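Local structure of NeuRonal IgCAM-5 (Caenorhabditis elegans, 6ON6) at residues P6-P11 against C93-E98. The protein is a neuronal cell-surface receptor of the immunoglobulin superfamily whose first immunoglobulin domain, the part described here, forms homodimers, probably serving cell adhesion and neural wiring. Residues are numbered along the deposited sequence; the frame is centred on the assembly and turned at random.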
ATOM      1  N   PRO A   6      15.999  10.911  -0.811  1.00 39.00           N
ATOM      2  CA  PRO A   6      16.009   9.667  -1.583  1.00 32.65           C
ATOM      3  C   PRO A   6      15.672   9.930  -3.038  1.00 37.56           C
ATOM      4  O   PRO A   6      14.788  10.734  -3.355  1.00 40.47           O
ATOM      5  CB  PRO A   6      14.905   8.827  -0.919  1.00 37.20           C
ATOM      6  CG  PRO A   6      14.888   9.315   0.498  1.00 35.58           C
ATOM      7  CD  PRO A   6      15.245  10.800   0.443  1.00 38.87           C
ATOM      8  N   THR A   7      16.332   9.181  -3.925  1.00 31.69           N
ATOM      9  CA  THR A   7      15.991   9.195  -5.334  1.00 36.00           C
ATOM     10  C   THR A   7      16.003   7.752  -5.826  1.00 33.08           C
ATOM     11  O   THR A   7      16.664   6.883  -5.258  1.00 35.37           O
ATOM     12  CB  THR A   7      16.968  10.095  -6.142  1.00 39.39           C
ATOM     13  OG1 THR A   7      18.311   9.695  -5.850  1.00 41.01           O
ATOM     14  CG2 THR A   7      16.751  11.584  -5.808  1.00 39.66           C
ATOM     15  N   ILE A   8      15.326   7.524  -6.927  1.00 34.95           N
ATOM     16  CA  ILE A   8      15.268   6.179  -7.483  1.00 33.82           C
ATOM     17  C   ILE A   8      16.132   6.132  -8.734  1.00 33.67           C
ATOM     18  O   ILE A   8      15.917   6.904  -9.684  1.00 34.48           O
ATOM     19  CB  ILE A   8      13.826   5.728  -7.729  1.00 36.75           C
ATOM     20  CG1 ILE A   8      13.107   5.543  -6.381  1.00 37.93           C
ATOM     21  CG2 ILE A   8      13.834   4.440  -8.495  1.00 34.86           C
ATOM     22  CD1 ILE A   8      11.596   5.349  -6.479  1.00 40.90           C
ATOM     23  N   GLN A   9      17.168   5.296  -8.690  1.00 31.46           N
ATOM     24  CA  GLN A   9      18.136   5.248  -9.770  1.00 30.44           C
ATOM     25  C   GLN A   9      17.500   4.626 -10.990  1.00 31.87           C
ATOM     26  O   GLN A   9      16.719   3.674 -10.867  1.00 35.59           O
ATOM     27  CB  GLN A   9      19.281   4.361  -9.332  1.00 33.49           C
ATOM     28  CG  GLN A   9      20.297   4.101 -10.423  1.00 32.87           C
ATOM     29  CD  GLN A   9      21.579   3.606  -9.841  1.00 35.59           C
ATOM     30  OE1 GLN A   9      22.066   4.151  -8.861  1.00 36.39           O
ATOM     31  NE2 GLN A   9      22.095   2.526 -10.383  1.00 42.04           N
ATOM     32  N   GLN A  10      17.820   5.071 -12.116  1.00 30.51           N
ATOM     33  CA  GLN A  10      17.234   4.493 -13.303  1.00 31.51           C
ATOM     34  C   GLN A  10      18.250   3.680 -14.088  1.00 29.31           C
ATOM     35  O   GLN A  10      19.404   4.093 -14.211  1.00 31.72           O
ATOM     36  CB  GLN A  10      16.647   5.573 -14.207  1.00 38.08           C
ATOM     37  CG  GLN A  10      15.423   6.234 -13.617  1.00 42.51           C
ATOM     38  CD  GLN A  10      14.255   5.257 -13.374  1.00 44.94           C
ATOM     39  OE1 GLN A  10      14.133   4.215 -14.031  1.00 43.95           O
ATOM     40  NE2 GLN A  10      13.391   5.595 -12.415  1.00 47.98           N
ATOM     41  N   PRO A  11      17.862   2.535 -14.668  1.00 30.88           N
ATOM     42  CA  PRO A  11      16.503   1.996 -14.703  1.00 30.84           C
ATOM     43  C   PRO A  11      16.100   1.299 -13.405  1.00 30.52           C
ATOM     44  O   PRO A  11      16.879   0.542 -12.828  1.00 35.69           O
ATOM     45  CB  PRO A  11      16.583   0.953 -15.818  1.00 33.74           C
ATOM     46  CG  PRO A  11      17.980   0.495 -15.804  1.00 35.42           C
ATOM     47  CD  PRO A  11      18.790   1.714 -15.451  1.00 33.67           C
ATOM     48  N   CYS A  93       7.150   1.018  -6.711  1.00 24.85           N
ATOM     49  CA  CYS A  93       7.815   1.097  -5.424  1.00 26.61           C
ATOM     50  C   CYS A  93       7.718   2.543  -4.993  1.00 26.87           C
ATOM     51  O   CYS A  93       7.816   3.447  -5.824  1.00 30.24           O
ATOM     52  CB  CYS A  93       9.274   0.603  -5.423  1.00 32.14           C
ATOM     53  SG  CYS A  93      10.395   1.684  -6.108  1.00 44.28           S
ATOM     54  N   GLN A  94       7.458   2.753  -3.722  1.00 25.51           N
ATOM     55  CA  GLN A  94       7.247   4.100  -3.223  1.00 27.41           C
ATOM     56  C   GLN A  94       7.982   4.286  -1.908  1.00 26.88           C
ATOM     57  O   GLN A  94       8.099   3.344  -1.118  1.00 31.00           O
ATOM     58  CB  GLN A  94       5.765   4.423  -3.188  1.00 32.74           C
ATOM     59  CG  GLN A  94       5.003   3.674  -2.227  1.00 34.24           C
ATOM     60  CD  GLN A  94       3.495   3.890  -2.436  1.00 36.33           C
ATOM     61  OE1 GLN A  94       2.938   3.538  -3.482  1.00 44.91           O
ATOM     62  NE2 GLN A  94       2.860   4.526  -1.480  1.00 35.04           N
ATOM     63  N   ILE A  95       8.584   5.483  -1.737  1.00 29.80           N
ATOM     64  CA  ILE A  95       9.345   5.816  -0.545  1.00 31.14           C
ATOM     65  C   ILE A  95       8.638   6.944   0.167  1.00 31.74           C
ATOM     66  O   ILE A  95       8.078   7.823  -0.493  1.00 36.92           O
ATOM     67  CB  ILE A  95      10.735   6.312  -0.964  1.00 35.69           C
ATOM     68  CG1 ILE A  95      11.330   5.376  -2.028  1.00 37.73           C
ATOM     69  CG2 ILE A  95      11.615   6.355   0.238  1.00 34.97           C
ATOM     70  CD1 ILE A  95      12.503   5.979  -2.797  1.00 47.46           C
ATOM     71  N   ASN A  96       8.592   6.874   1.506  1.00 33.02           N
ATOM     72  CA  ASN A  96       7.830   7.838   2.314  1.00 32.86           C
ATOM     73  C   ASN A  96       8.515   9.176   2.497  1.00 39.47           C
ATOM     74  O   ASN A  96       8.529   9.724   3.601  1.00 40.67           O
ATOM     75  CB  ASN A  96       7.428   7.279   3.674  1.00 36.10           C
ATOM     76  CG  ASN A  96       8.605   6.930   4.520  1.00 36.22           C
ATOM     77  OD1 ASN A  96       9.748   6.923   4.042  1.00 37.05           O
ATOM     78  ND2 ASN A  96       8.352   6.650   5.792  1.00 40.39           N
ATOM     79  N   THR A  97       9.042   9.698   1.411  1.00 37.26           N
ATOM     80  CA  THR A  97       9.543  11.058   1.427  1.00 36.55           C
ATOM     81  C   THR A  97       8.393  12.032   1.273  1.00 36.66           C
ATOM     82  O   THR A  97       7.251  11.678   0.938  1.00 34.52           O
ATOM     83  CB  THR A  97      10.500  11.238   0.268  1.00 39.59           C
ATOM     84  OG1 THR A  97       9.867  10.826  -0.955  1.00 41.03           O
ATOM     85  CG2 THR A  97      11.767  10.439   0.508  1.00 41.33           C
ATOM     86  N   GLU A  98       8.720  13.287   1.561  1.00 39.38           N
ATOM     87  CA  GLU A  98       7.828  14.416   1.358  1.00 40.36           C
ATOM     88  C   GLU A  98       8.634  15.388   0.513  1.00 39.43           C
ATOM     89  O   GLU A  98       9.608  15.993   1.014  1.00 43.26           O
ATOM     90  CB  GLU A  98       7.403  15.042   2.688  1.00 38.58           C
ATOM     91  CG  GLU A  98       6.459  14.109   3.427  1.00 38.35           C
ATOM     92  CD  GLU A  98       6.335  14.366   4.913  1.00 43.73           C
ATOM     93  OE1 GLU A  98       6.741  15.475   5.372  1.00 48.42           O
ATOM     94  OE2 GLU A  98       5.831  13.428   5.605  1.00 41.37           O
TER
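P6 and T97 meet tip to tip, the CG2 methyl of T97 pressed on the pyrrolidine ring. T97 CG2 lies 3.3 Å from P6 CG and 3.5 Å from P6 CD, both tighter than usual for carbon pairs. With T97 CG2 anti to the carbonyl carbon (chi1, to OG1, 53°), the methyl meets the proline while the hydroxyl hydrogen-bonds with P99 O and T101 OG1. T97 CG2 also reaches P6 CB, at 3.8 Å, and P6 CB makes a looser contact of 4.2 Å with I95 CD1. Deeper in, the side chains of I8 and I95 run alongside each other, pointing opposite ways. I8 CG1 sits 3.7 Å from I95 CD1, and the two CD1 methyls of I8 and I95 are 3.8 Å apart. Both isoleucines hold CG1 beside the backbone N and CD1 extended, chi2 169° in I8 and 163° in I95. I8 CD1 also touches the sulphur of the C93–C28 disulfide, 3.9 Å from C93 SG. This is one end of the core of an immunoglobulin beta-sandwich: strand 7-8 edges one sheet, strand 89-95 lies within the other, and the cystine bridges the two. V30, L33 and T101 also pack on I95, and H36 touches both P6 and I95. Past the strand end, N96 centres an inverse gamma turn; N96 ND2 hydrogen-bonds F57 O, and T97 O hydrogen-bonds R58 NE, of the second subunit. No hydrogen bond joins 6-11 to 93-98, so apolar side-chain packing alone connects them directly, continuing the disulfide-centred core toward the turn that meets the dimer partner.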